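Local coordinates for glycosyl hydrolase (Streptomyces cattleya, PDB 7LR8), which probably hydrolyses the Man-beta-1,4-GlcNAc linkage of the N-glycan core, as a glycosidase of family GH5, subfamily 18, at residues Ser225-Gly230 with Pro274-Glu279; Gln244-Leu249 with Val264-Val269; Ala282-Ala287 with Val301-Ser306; Leu323-Gln328 with Lys333-Ala338. The protein carries 1 engineered substitution. All coordinates share one frame; numbering follows the deposited sequence.

Contact 1 (Ser225-Gly230 with Pro274-Glu279). With BMA (beta-D-mannopyranose), chain D; NAG (2-acetamido-2-deoxy-beta-D-glucopyranose), chain C.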
# COMPACT_ATOMS: atom_id res chain seq x y z
N SER B 225 7.08 25.45 -3.67
CA SER B 225 8.02 26.25 -2.88
C SER B 225 7.89 25.94 -1.39
O SER B 225 6.87 26.26 -0.77
CB SER B 225 7.80 27.74 -3.12
OG SER B 225 8.73 28.48 -2.35
N TRP B 226 8.95 25.37 -0.81
CA TRP B 226 8.91 24.89 0.58
C TRP B 226 10.20 25.30 1.28
O TRP B 226 11.26 24.72 1.03
CB TRP B 226 8.72 23.37 0.62
CG TRP B 226 7.34 23.01 0.22
CD1 TRP B 226 6.94 22.47 -0.97
CD2 TRP B 226 6.17 23.17 1.01
NE1 TRP B 226 5.58 22.28 -0.96
CE2 TRP B 226 5.08 22.73 0.23
CE3 TRP B 226 5.93 23.69 2.28
CZ2 TRP B 226 3.77 22.74 0.72
CZ3 TRP B 226 4.62 23.71 2.76
CH2 TRP B 226 3.56 23.25 1.98
N VAL B 227 10.09 26.29 2.18
CA VAL B 227 11.28 26.89 2.79
C VAL B 227 11.89 26.04 3.90
O VAL B 227 12.90 26.46 4.48
CB VAL B 227 10.98 28.32 3.30
CG1 VAL B 227 10.57 29.21 2.13
CG2 VAL B 227 9.90 28.31 4.37
N PHE B 228 11.34 24.86 4.19
CA PHE B 228 12.05 23.93 5.06
C PHE B 228 13.15 23.16 4.32
O PHE B 228 13.78 22.28 4.90
CB PHE B 228 11.08 22.93 5.74
CG PHE B 228 10.19 22.17 4.78
CD1 PHE B 228 10.71 21.38 3.77
CD2 PHE B 228 8.81 22.21 4.94
CE1 PHE B 228 9.88 20.67 2.91
CE2 PHE B 228 7.98 21.52 4.09
CZ PHE B 228 8.51 20.73 3.07
N ASN B 229 13.39 23.51 3.06
CA ASN B 229 14.37 22.85 2.21
C ASN B 229 15.80 23.32 2.46
O ASN B 229 16.67 23.10 1.60
CB ASN B 229 14.00 23.08 0.74
CG ASN B 229 14.12 24.53 0.32
OD1 ASN B 229 14.53 25.40 1.11
ND2 ASN B 229 13.77 24.81 -0.92
N GLY B 230 16.05 24.01 3.58
CA GLY B 230 17.33 24.62 3.86
C GLY B 230 17.31 26.13 3.82
O GLY B 230 18.23 26.77 4.34
N PRO B 274 8.40 24.67 12.37
CA PRO B 274 8.73 25.96 12.97
C PRO B 274 9.53 26.89 12.06
O PRO B 274 9.88 28.00 12.48
CB PRO B 274 9.58 25.58 14.19
CG PRO B 274 9.97 24.14 13.98
CD PRO B 274 9.43 23.66 12.68
N HIS B 275 9.84 26.42 10.85
CA HIS B 275 10.59 27.24 9.90
C HIS B 275 9.84 28.53 9.61
O HIS B 275 10.46 29.59 9.46
CB HIS B 275 10.83 26.43 8.62
CG HIS B 275 11.42 25.08 8.90
ND1 HIS B 275 10.64 23.96 9.10
CD2 HIS B 275 12.70 24.68 9.05
CE1 HIS B 275 11.42 22.92 9.34
NE2 HIS B 275 12.68 23.33 9.32
N VAL B 276 8.52 28.46 9.56
CA VAL B 276 7.65 29.62 9.69
C VAL B 276 6.75 29.37 10.89
O VAL B 276 5.82 28.57 10.82
CB VAL B 276 6.81 29.85 8.41
CG1 VAL B 276 5.94 31.09 8.57
CG2 VAL B 276 7.72 29.96 7.19
N PRO B 277 7.02 30.03 12.02
CA PRO B 277 6.16 29.85 13.20
C PRO B 277 4.73 30.23 12.88
O PRO B 277 4.46 31.10 12.05
CB PRO B 277 6.77 30.81 14.24
CG PRO B 277 8.17 31.03 13.78
CD PRO B 277 8.15 30.93 12.28
N ALA B 278 3.79 29.58 13.58
CA ALA B 278 2.38 29.84 13.34
C ALA B 278 2.03 31.31 13.54
O ALA B 278 1.18 31.85 12.82
CB ALA B 278 1.52 28.96 14.25
N GLU B 279 2.68 31.98 14.51
CA GLU B 279 2.41 33.40 14.74
C GLU B 279 2.94 34.30 13.63
O GLU B 279 2.55 35.46 13.57
CB GLU B 279 2.99 33.85 16.08
CG GLU B 279 4.49 33.70 16.18
CD GLU B 279 4.90 32.46 16.96
OE1 GLU B 279 4.39 31.36 16.64
OE2 GLU B 279 5.71 32.58 17.90
C1 BMA D . 4.96 18.59 -0.57
C2 BMA D . 3.49 18.14 -0.83
C3 BMA D . 3.05 17.21 0.28
C4 BMA D . 3.45 17.82 1.70
C5 BMA D . 3.97 19.28 1.56
C6 BMA D . 4.46 19.87 2.87
O2 BMA D . 3.35 17.48 -2.08
O3 BMA D . 3.56 15.88 0.06
O4 BMA D . 2.32 17.79 2.52
O5 BMA D . 5.10 19.31 0.67
O6 BMA D . 5.57 19.04 3.32
C1 NAG C . 9.69 16.55 0.80
C2 NAG C . 8.53 15.81 1.47
C3 NAG C . 7.26 15.93 0.63
C4 NAG C . 6.96 17.38 0.28
C5 NAG C . 8.20 17.99 -0.37
C6 NAG C . 8.09 19.45 -0.75
C7 NAG C . 8.76 13.76 2.82
C8 NAG C . 9.20 12.32 2.83
N2 NAG C . 8.89 14.41 1.66
O1 NAG C . 10.79 16.53 1.65
O3 NAG C . 6.16 15.35 1.32
O4 NAG C . 5.83 17.41 -0.60
O5 NAG C . 9.30 17.90 0.54
O6 NAG C . 9.23 19.87 -1.49
O7 NAG C . 8.29 14.30 3.82
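Phe228 and His275 make a CH-pi contact between two loops, one after strand 221-225 and one after strand 264-269. Phe228 CB sits over one face of the imidazole, 3.6 Å from the His275 ring centroid and 15° off its normal. The nearest ring atom to Phe228 CB is His275 ND1. That nitrogen is buried here and has no partner in the model. Beside this pair, Val227 CG2 meets Val276 CG2 at 3.9 Å, a plain apolar touch. Phe228 CG lies between the backbone N and the carbonyl carbon (chi1 54°), and the phenyl ring leads away from His275 toward the sugars. Trp226 to Asn229 form a type I beta turn, closed by Asn229 N to Trp226 O at 3.2 Å. In this GH5 barrel of parallel strands, such loops at the C-terminal strand ends build the active-site cleft. This turn presents two aromatic rings to the bound disaccharide. Mannose O5 lies over one face of the Trp226 indole, displaced toward its rim. Trp226 CD1 comes within 3.2 Å of NAG C6. Phe228 meets the glycan with its edge: Phe228 CZ is 3.4 Å from BMA O6, and NAG O5 lies near the ring plane. Trp226 CB lies over one face of the Phe228 ring, toward its rim. Trp226 NE1 also hydrogen-bonds Glu268 OE1. Replacing Trp226 by a leucine is likely to take away one of the aromatic faces that meet the mannose and to deprive Glu268 OE1 of this indole donor.

Contact 2 (Gln244-Leu249 with Val264-Val269). With BMA (beta-D-mannopyranose), chain D.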
# COMPACT_ATOMS: atom_id res chain seq x y z
N GLN B 244 11.18 35.39 -0.36
CA GLN B 244 11.27 35.46 -1.81
C GLN B 244 11.48 34.09 -2.44
O GLN B 244 11.67 34.01 -3.66
CB GLN B 244 12.40 36.41 -2.20
CG GLN B 244 12.15 37.89 -1.85
CD GLN B 244 11.28 38.59 -2.88
OE1 GLN B 244 11.13 38.11 -4.00
NE2 GLN B 244 10.73 39.73 -2.51
N HIS B 245 11.46 33.02 -1.65
CA HIS B 245 11.83 31.72 -2.21
C HIS B 245 10.89 31.31 -3.33
O HIS B 245 11.33 30.77 -4.35
CB HIS B 245 11.87 30.67 -1.10
CG HIS B 245 12.31 29.32 -1.59
ND1 HIS B 245 11.43 28.40 -2.14
CD2 HIS B 245 13.54 28.76 -1.67
CE1 HIS B 245 12.10 27.33 -2.51
NE2 HIS B 245 13.38 27.52 -2.25
N ALA B 246 9.59 31.56 -3.17
CA ALA B 246 8.65 31.14 -4.21
C ALA B 246 8.82 31.96 -5.49
O ALA B 246 8.76 31.41 -6.59
CB ALA B 246 7.22 31.22 -3.69
N ALA B 247 9.02 33.28 -5.36
CA ALA B 247 9.31 34.11 -6.53
C ALA B 247 10.61 33.67 -7.19
O ALA B 247 10.74 33.71 -8.42
CB ALA B 247 9.38 35.59 -6.13
N TYR B 248 11.60 33.26 -6.40
CA TYR B 248 12.83 32.73 -6.97
C TYR B 248 12.58 31.52 -7.85
O TYR B 248 13.12 31.41 -8.96
CB TYR B 248 13.79 32.35 -5.85
CG TYR B 248 15.01 31.59 -6.31
CD1 TYR B 248 15.87 32.13 -7.26
CD2 TYR B 248 15.34 30.37 -5.74
CE1 TYR B 248 17.01 31.45 -7.66
CE2 TYR B 248 16.48 29.69 -6.13
CZ TYR B 248 17.31 30.23 -7.09
OH TYR B 248 18.45 29.55 -7.47
N LEU B 249 11.82 30.54 -7.35
CA LEU B 249 11.58 29.35 -8.15
C LEU B 249 10.85 29.71 -9.44
O LEU B 249 11.12 29.14 -10.50
CB LEU B 249 10.79 28.31 -7.36
CG LEU B 249 11.53 27.47 -6.32
CD1 LEU B 249 10.57 26.43 -5.76
CD2 LEU B 249 12.77 26.80 -6.93
N VAL B 264 4.38 29.99 -15.50
CA VAL B 264 4.91 29.23 -14.36
C VAL B 264 3.83 29.18 -13.29
O VAL B 264 3.35 30.22 -12.83
CB VAL B 264 6.20 29.84 -13.80
CG1 VAL B 264 6.77 28.94 -12.69
CG2 VAL B 264 7.23 30.01 -14.91
N TRP B 265 3.44 27.97 -12.89
CA TRP B 265 2.39 27.75 -11.90
C TRP B 265 3.04 27.48 -10.55
O TRP B 265 3.67 26.44 -10.36
CB TRP B 265 1.48 26.60 -12.34
CG TRP B 265 0.29 26.33 -11.45
CD1 TRP B 265 -0.05 26.98 -10.29
CD2 TRP B 265 -0.71 25.33 -11.66
NE1 TRP B 265 -1.21 26.44 -9.77
CE2 TRP B 265 -1.62 25.42 -10.59
CE3 TRP B 265 -0.92 24.35 -12.65
CZ2 TRP B 265 -2.74 24.59 -10.50
CZ3 TRP B 265 -2.02 23.53 -12.55
CH2 TRP B 265 -2.91 23.64 -11.48
N LEU B 266 2.90 28.41 -9.60
CA LEU B 266 3.29 28.13 -8.22
C LEU B 266 2.21 27.24 -7.63
O LEU B 266 1.24 27.70 -7.03
CB LEU B 266 3.47 29.42 -7.44
CG LEU B 266 3.85 29.22 -5.98
CD1 LEU B 266 5.23 28.56 -5.87
CD2 LEU B 266 3.84 30.58 -5.27
N GLN B 267 2.36 25.93 -7.84
CA GLN B 267 1.32 24.97 -7.56
C GLN B 267 1.30 24.50 -6.12
O GLN B 267 0.30 23.91 -5.68
CB GLN B 267 1.48 23.76 -8.50
CG GLN B 267 0.25 22.90 -8.63
CD GLN B 267 0.54 21.66 -9.44
OE1 GLN B 267 1.54 20.98 -9.20
NE2 GLN B 267 -0.32 21.37 -10.41
N GLU B 268 2.38 24.74 -5.38
CA GLU B 268 2.39 24.59 -3.92
C GLU B 268 3.20 25.70 -3.31
O GLU B 268 4.30 26.01 -3.77
CB GLU B 268 3.00 23.26 -3.46
CG GLU B 268 2.19 22.06 -3.84
CD GLU B 268 2.88 20.76 -3.47
OE1 GLU B 268 3.89 20.82 -2.73
OE2 GLU B 268 2.41 19.71 -3.93
N VAL B 269 2.66 26.29 -2.25
CA VAL B 269 3.40 27.19 -1.37
C VAL B 269 2.70 27.13 -0.03
O VAL B 269 1.46 27.15 0.03
CB VAL B 269 3.47 28.63 -1.92
CG1 VAL B 269 2.07 29.17 -2.28
CG2 VAL B 269 4.17 29.55 -0.89
C1 BMA D . 4.96 18.59 -0.57
C2 BMA D . 3.49 18.14 -0.83
C3 BMA D . 3.05 17.21 0.28
C4 BMA D . 3.45 17.82 1.70
C5 BMA D . 3.97 19.28 1.56
C6 BMA D . 4.46 19.87 2.87
O2 BMA D . 3.35 17.48 -2.08
O3 BMA D . 3.56 15.88 0.06
O4 BMA D . 2.32 17.79 2.52
O5 BMA D . 5.10 19.31 0.67
O6 BMA D . 5.57 19.04 3.32
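Ala246, on helix 240-253, packs against Leu266 and Val269 of strand 264-269 in a small, buried, wholly apolar contact. Ala246 makes the contact with CB alone. It meets both methyls of Leu266, with CD2 nearer at 3.8 Å and CD1 at 4.0 Å. Leu266 CG is anti to the backbone N (chi1 179°), and this carries the forked end out to the helix. Val269 CG2 adds a looser touch on Ala246 CB at 4.5 Å. Val292 of helix 281-293 packs on both Ala246 and Leu266, and Val223 and Ser225 of the neighbouring strand lie against Leu266. This is the helix-on-sheet layer of a (beta/alpha)8 barrel: helix 240-253 follows strand 221-225 and leads into strand 264-269. The short alanine lets the helix come close, with the CA atoms of Ala246 and Val269 7.2 Å apart.

The polar interactions belong to the other side of the strand. Glu268 is directed into the barrel, and its carboxylate reaches the mannose. Glu268 OE2 is 3.0 Å from BMA O2, a probable hydrogen bond whose proton has another acceptor within reach. Glu268 OE1 lies 3.3 Å from BMA C1, the anomeric carbon. Its position at the end of this strand is consistent with the nucleophile of related GH5 enzymes. Arg54 forms a salt bridge with Glu268 OE2, so this oxygen meets both the arginine and the sugar.

Contact 3 (Ala282-Ala287 with Val301-Ser306). With BMA (beta-D-mannopyranose), chain D.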
# COMPACT_ATOMS: atom_id res chain seq x y z
N ALA B 282 0.81 34.40 8.88
CA ALA B 282 0.05 35.40 8.12
C ALA B 282 0.98 36.39 7.44
O ALA B 282 0.83 36.68 6.24
CB ALA B 282 -0.94 36.13 9.04
N GLU B 283 1.93 36.95 8.19
CA GLU B 283 2.90 37.87 7.61
C GLU B 283 3.70 37.20 6.50
O GLU B 283 3.99 37.83 5.47
CB GLU B 283 3.86 38.39 8.67
CG GLU B 283 3.35 39.53 9.49
CD GLU B 283 4.34 39.92 10.55
OE1 GLU B 283 5.40 40.47 10.20
OE2 GLU B 283 4.07 39.66 11.74
N PHE B 284 4.07 35.94 6.70
CA PHE B 284 4.86 35.24 5.70
C PHE B 284 4.07 35.02 4.42
O PHE B 284 4.60 35.15 3.32
CB PHE B 284 5.35 33.90 6.27
CG PHE B 284 5.88 32.95 5.23
CD1 PHE B 284 7.19 33.04 4.79
CD2 PHE B 284 5.05 31.98 4.69
CE1 PHE B 284 7.66 32.15 3.81
CE2 PHE B 284 5.53 31.10 3.72
CZ PHE B 284 6.83 31.20 3.29
N ALA B 285 2.78 34.67 4.56
CA ALA B 285 1.95 34.42 3.39
C ALA B 285 1.80 35.69 2.57
O ALA B 285 1.93 35.67 1.34
CB ALA B 285 0.58 33.88 3.82
N THR B 286 1.53 36.82 3.24
CA THR B 286 1.41 38.11 2.56
C THR B 286 2.70 38.46 1.83
O THR B 286 2.68 38.80 0.64
CB THR B 286 1.06 39.21 3.58
OG1 THR B 286 -0.22 38.93 4.15
CG2 THR B 286 1.03 40.61 2.92
N ALA B 287 3.84 38.33 2.51
CA ALA B 287 5.12 38.67 1.89
C ALA B 287 5.40 37.78 0.70
O ALA B 287 5.85 38.25 -0.35
CB ALA B 287 6.25 38.55 2.91
N VAL B 301 -1.34 30.91 -8.10
CA VAL B 301 -0.79 30.62 -6.78
C VAL B 301 -1.74 29.66 -6.09
O VAL B 301 -2.93 29.97 -5.93
CB VAL B 301 -0.63 31.89 -5.93
CG1 VAL B 301 -0.12 31.53 -4.54
CG2 VAL B 301 0.29 32.89 -6.62
N THR B 302 -1.23 28.50 -5.68
CA THR B 302 -2.07 27.46 -5.11
C THR B 302 -1.50 27.10 -3.74
O THR B 302 -0.44 26.48 -3.65
CB THR B 302 -2.16 26.25 -6.04
OG1 THR B 302 -2.48 26.70 -7.37
CG2 THR B 302 -3.24 25.29 -5.57
N TRP B 303 -2.17 27.55 -2.68
CA TRP B 303 -1.67 27.39 -1.33
C TRP B 303 -1.82 25.95 -0.86
O TRP B 303 -2.83 25.30 -1.12
CB TRP B 303 -2.40 28.34 -0.36
CG TRP B 303 -1.61 28.53 0.88
CD1 TRP B 303 -1.67 27.79 2.03
CD2 TRP B 303 -0.58 29.50 1.08
NE1 TRP B 303 -0.76 28.26 2.94
CE2 TRP B 303 -0.07 29.31 2.38
CE3 TRP B 303 -0.03 30.53 0.29
CZ2 TRP B 303 0.95 30.09 2.90
CZ3 TRP B 303 0.99 31.30 0.82
CH2 TRP B 303 1.47 31.08 2.10
N TRP B 304 -0.79 25.44 -0.18
CA TRP B 304 -0.87 24.17 0.53
C TRP B 304 -1.03 24.49 2.01
O TRP B 304 -0.07 24.95 2.64
CB TRP B 304 0.39 23.32 0.34
CG TRP B 304 0.19 21.95 0.94
CD1 TRP B 304 0.18 21.63 2.26
CD2 TRP B 304 -0.09 20.74 0.22
NE1 TRP B 304 -0.08 20.28 2.42
CE2 TRP B 304 -0.24 19.72 1.18
CE3 TRP B 304 -0.20 20.41 -1.13
CZ2 TRP B 304 -0.53 18.41 0.82
CZ3 TRP B 304 -0.48 19.11 -1.48
CH2 TRP B 304 -0.63 18.12 -0.51
N CYS B 305 -2.20 24.21 2.58
CA CYS B 305 -3.30 23.50 1.95
C CYS B 305 -4.61 24.11 2.45
O CYS B 305 -4.59 25.07 3.22
CB CYS B 305 -3.24 22.01 2.29
SG CYS B 305 -3.01 21.69 4.06
N SER B 306 -5.74 23.55 2.02
CA SER B 306 -7.02 24.14 2.39
C SER B 306 -7.30 23.96 3.88
O SER B 306 -7.65 24.93 4.58
CB SER B 306 -8.14 23.53 1.53
OG SER B 306 -8.31 22.15 1.80
C1 BMA D . 4.96 18.59 -0.57
C2 BMA D . 3.49 18.14 -0.83
C3 BMA D . 3.05 17.21 0.28
C4 BMA D . 3.45 17.82 1.70
C5 BMA D . 3.97 19.28 1.56
C6 BMA D . 4.46 19.87 2.87
O2 BMA D . 3.35 17.48 -2.08
O3 BMA D . 3.56 15.88 0.06
O4 BMA D . 2.32 17.79 2.52
O5 BMA D . 5.10 19.31 0.67
O6 BMA D . 5.57 19.04 3.32
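With chi1 at -160°, Trp303 swings its indole outward from strand 298-304 onto helix 281-293, CG lying opposite the backbone N. The next residue, Trp304, has much the same first torsion (chi1 -173°). Strand alternation turns it the other way, into the barrel. Trp303 meets the helix with the far end of its six-membered ring. Trp303 CH2 lies 3.4 Å from Ala285 CB, a close approach, and 3.6 Å from Ala285 CA. The methyl comes at the indole obliquely. Phe284 adds a lighter contact, its CE2 standing 4.4 Å from Trp303 CH2, and these rings also meet obliquely. The small side chain of Ala285 lets the indole end lie close to the helix backbone, while the CA atoms of Ala285 and Trp303 are 9.2 Å apart. Val339 of helix 334-349 packs on both Ala285 and Trp303, and Val269 and Leu325 also lie against Trp303. The contact joins the helix and second strand of a beta-alpha-beta unit made of strand 264-269, helix 281-293 and strand 298-304.

On the inner side Trp304 is part of the glycan pocket. BMA C3 lies 3.8 Å above one face of its indole, toward the rim. Cys305 CB lies over the opposite face, and the peptide bond between the two residues is cis. Trp304 CZ2 is 3.4 Å from BMA O4. The chemistry is thus split along the strand: apolar packing of Trp303 ties it to the helix outside, while the neighbouring Trp304 offers a flat aromatic face to the mannose inside.

Contact 4 (Leu323-Gln328 with Lys333-Ala338)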
# COMPACT_ATOMS: atom_id res chain seq x y z
N LEU B 323 -0.76 23.05 8.24
CA LEU B 323 -0.55 23.73 6.97
C LEU B 323 -1.83 24.34 6.39
O LEU B 323 -1.76 25.01 5.36
CB LEU B 323 0.07 22.77 5.94
CG LEU B 323 1.56 22.53 6.23
CD1 LEU B 323 2.21 21.57 5.26
CD2 LEU B 323 2.31 23.87 6.23
N GLY B 324 -2.98 24.13 7.02
CA GLY B 324 -4.22 24.62 6.43
C GLY B 324 -4.38 26.12 6.56
O GLY B 324 -3.82 26.77 7.44
N LEU B 325 -5.14 26.69 5.61
CA LEU B 325 -5.68 28.03 5.77
C LEU B 325 -6.94 28.02 6.63
O LEU B 325 -7.33 29.07 7.15
CB LEU B 325 -6.00 28.63 4.40
CG LEU B 325 -4.82 28.81 3.44
CD1 LEU B 325 -5.30 29.37 2.11
CD2 LEU B 325 -3.74 29.69 4.06
N LEU B 326 -7.55 26.85 6.77
CA LEU B 326 -8.74 26.64 7.58
C LEU B 326 -8.47 25.52 8.59
O LEU B 326 -7.70 24.59 8.32
CB LEU B 326 -9.94 26.27 6.68
CG LEU B 326 -10.33 27.39 5.71
CD1 LEU B 326 -10.64 26.85 4.32
CD2 LEU B 326 -11.50 28.16 6.28
N THR B 327 -9.13 25.61 9.74
CA THR B 327 -9.00 24.57 10.75
C THR B 327 -9.79 23.32 10.34
O THR B 327 -10.49 23.28 9.32
CB THR B 327 -9.51 25.07 12.10
OG1 THR B 327 -10.92 25.26 12.03
CG2 THR B 327 -8.83 26.36 12.52
N GLN B 328 -9.66 22.29 11.18
CA GLN B 328 -10.41 21.06 11.01
C GLN B 328 -11.92 21.30 11.01
O GLN B 328 -12.66 20.65 10.27
CB GLN B 328 -10.04 20.08 12.11
CG GLN B 328 -8.96 19.15 11.69
CD GLN B 328 -9.50 18.08 10.78
OE1 GLN B 328 -10.45 17.38 11.14
NE2 GLN B 328 -8.90 17.95 9.60
N LYS B 333 -8.16 30.59 9.61
CA LYS B 333 -6.95 30.80 10.38
C LYS B 333 -6.31 32.12 9.97
O LYS B 333 -6.63 32.67 8.91
CB LYS B 333 -5.97 29.65 10.14
CG LYS B 333 -6.48 28.30 10.60
CD LYS B 333 -5.58 27.15 10.12
CE LYS B 333 -4.20 27.20 10.73
NZ LYS B 333 -3.26 26.20 10.15
N PRO B 334 -5.40 32.66 10.78
CA PRO B 334 -4.74 33.93 10.40
C PRO B 334 -4.15 33.92 9.00
O PRO B 334 -4.32 34.91 8.28
CB PRO B 334 -3.67 34.09 11.49
CG PRO B 334 -4.30 33.47 12.69
CD PRO B 334 -5.02 32.24 12.15
N ALA B 335 -3.50 32.84 8.57
CA ALA B 335 -2.95 32.84 7.22
C ALA B 335 -4.05 32.76 6.17
O ALA B 335 -3.87 33.26 5.06
CB ALA B 335 -1.96 31.69 7.03
N GLY B 336 -5.17 32.10 6.49
CA GLY B 336 -6.30 32.11 5.57
C GLY B 336 -6.86 33.50 5.37
O GLY B 336 -7.22 33.88 4.25
N ARG B 337 -6.95 34.29 6.44
CA ARG B 337 -7.36 35.68 6.28
C ARG B 337 -6.36 36.46 5.44
O ARG B 337 -6.75 37.29 4.61
CB ARG B 337 -7.54 36.34 7.66
CG ARG B 337 -8.99 36.55 8.07
CD ARG B 337 -9.09 37.23 9.44
NE ARG B 337 -8.36 36.48 10.45
CZ ARG B 337 -8.86 35.43 11.11
NH1 ARG B 337 -10.10 35.02 10.86
NH2 ARG B 337 -8.12 34.80 12.01
N ALA B 338 -5.07 36.19 5.63
CA ALA B 338 -4.04 36.94 4.91
C ALA B 338 -4.07 36.61 3.42
O ALA B 338 -3.97 37.51 2.58
CB ALA B 338 -2.66 36.64 5.49
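Lys333 N donates to Leu325 O at 3.0 Å. This bond joins loop 323-328 to the residue at the N-cap position of helix 334-349. The loop has no regular structure, and it passes close to the first turn of the helix. The CA atoms of Leu325 and Gly336 are only 4.1 Å apart. Gly336 makes this possible, since a side-chain CB there would clash with Leu325 O. Instead its CA makes a bent CA-H...O contact, Gly336 CA to Leu325 O being 3.6 Å.

Lys333 is the main side chain. It runs back along the loop and bends at its third torsion (chi3 66°), which brings the ammonium group to Gly324. Lys333 NZ donates to Gly324 O at 2.8 Å, tilted 27° from the carbonyl plane. Its aliphatic part packs on the way, with Lys333 CG 3.6 Å from Thr327 CG2. Thr327 OG1 bonds instead to Asp329. Leu325 CD2 touches Ala335 CB at 4.0 Å, and Leu325 also packs on Trp303. With a methionine at Lys333, Gly324 O and Asp308 would probably lose their shared ammonium partner, and the loop would be tied less firmly to the helix start.

Lys333 NZ also forms a salt bridge with Asp308, whose OD1 accepts Gly324 N. The one charge therefore fastens the loop after the last barrel strand to the start of the closing helix, next to Leu323 of the glycan pocket.

How the contacts relate
Along the chain, residues 225-230 come first and open contact 1, whose loop closes at 274-279. Contact 2 is nested inside that loop, with helix 240-253 returning to strand 264-269. The remaining contacts follow in series: contact 3 joins helix 281-293 to strand 298-304, and contact 4 closes a short turn at the start of helix 334-349. None of them cross. Strands 264-269 and 298-304 are sheet neighbours, so contacts 2 and 3 share the barrel wall. Contact 4 adjoins contact 3 through Leu326 N and Ser306 O. Contacts 1, 2 and 3 all touch the mannose, and contact 4 reaches it through Leu323, which also packs on Trp226.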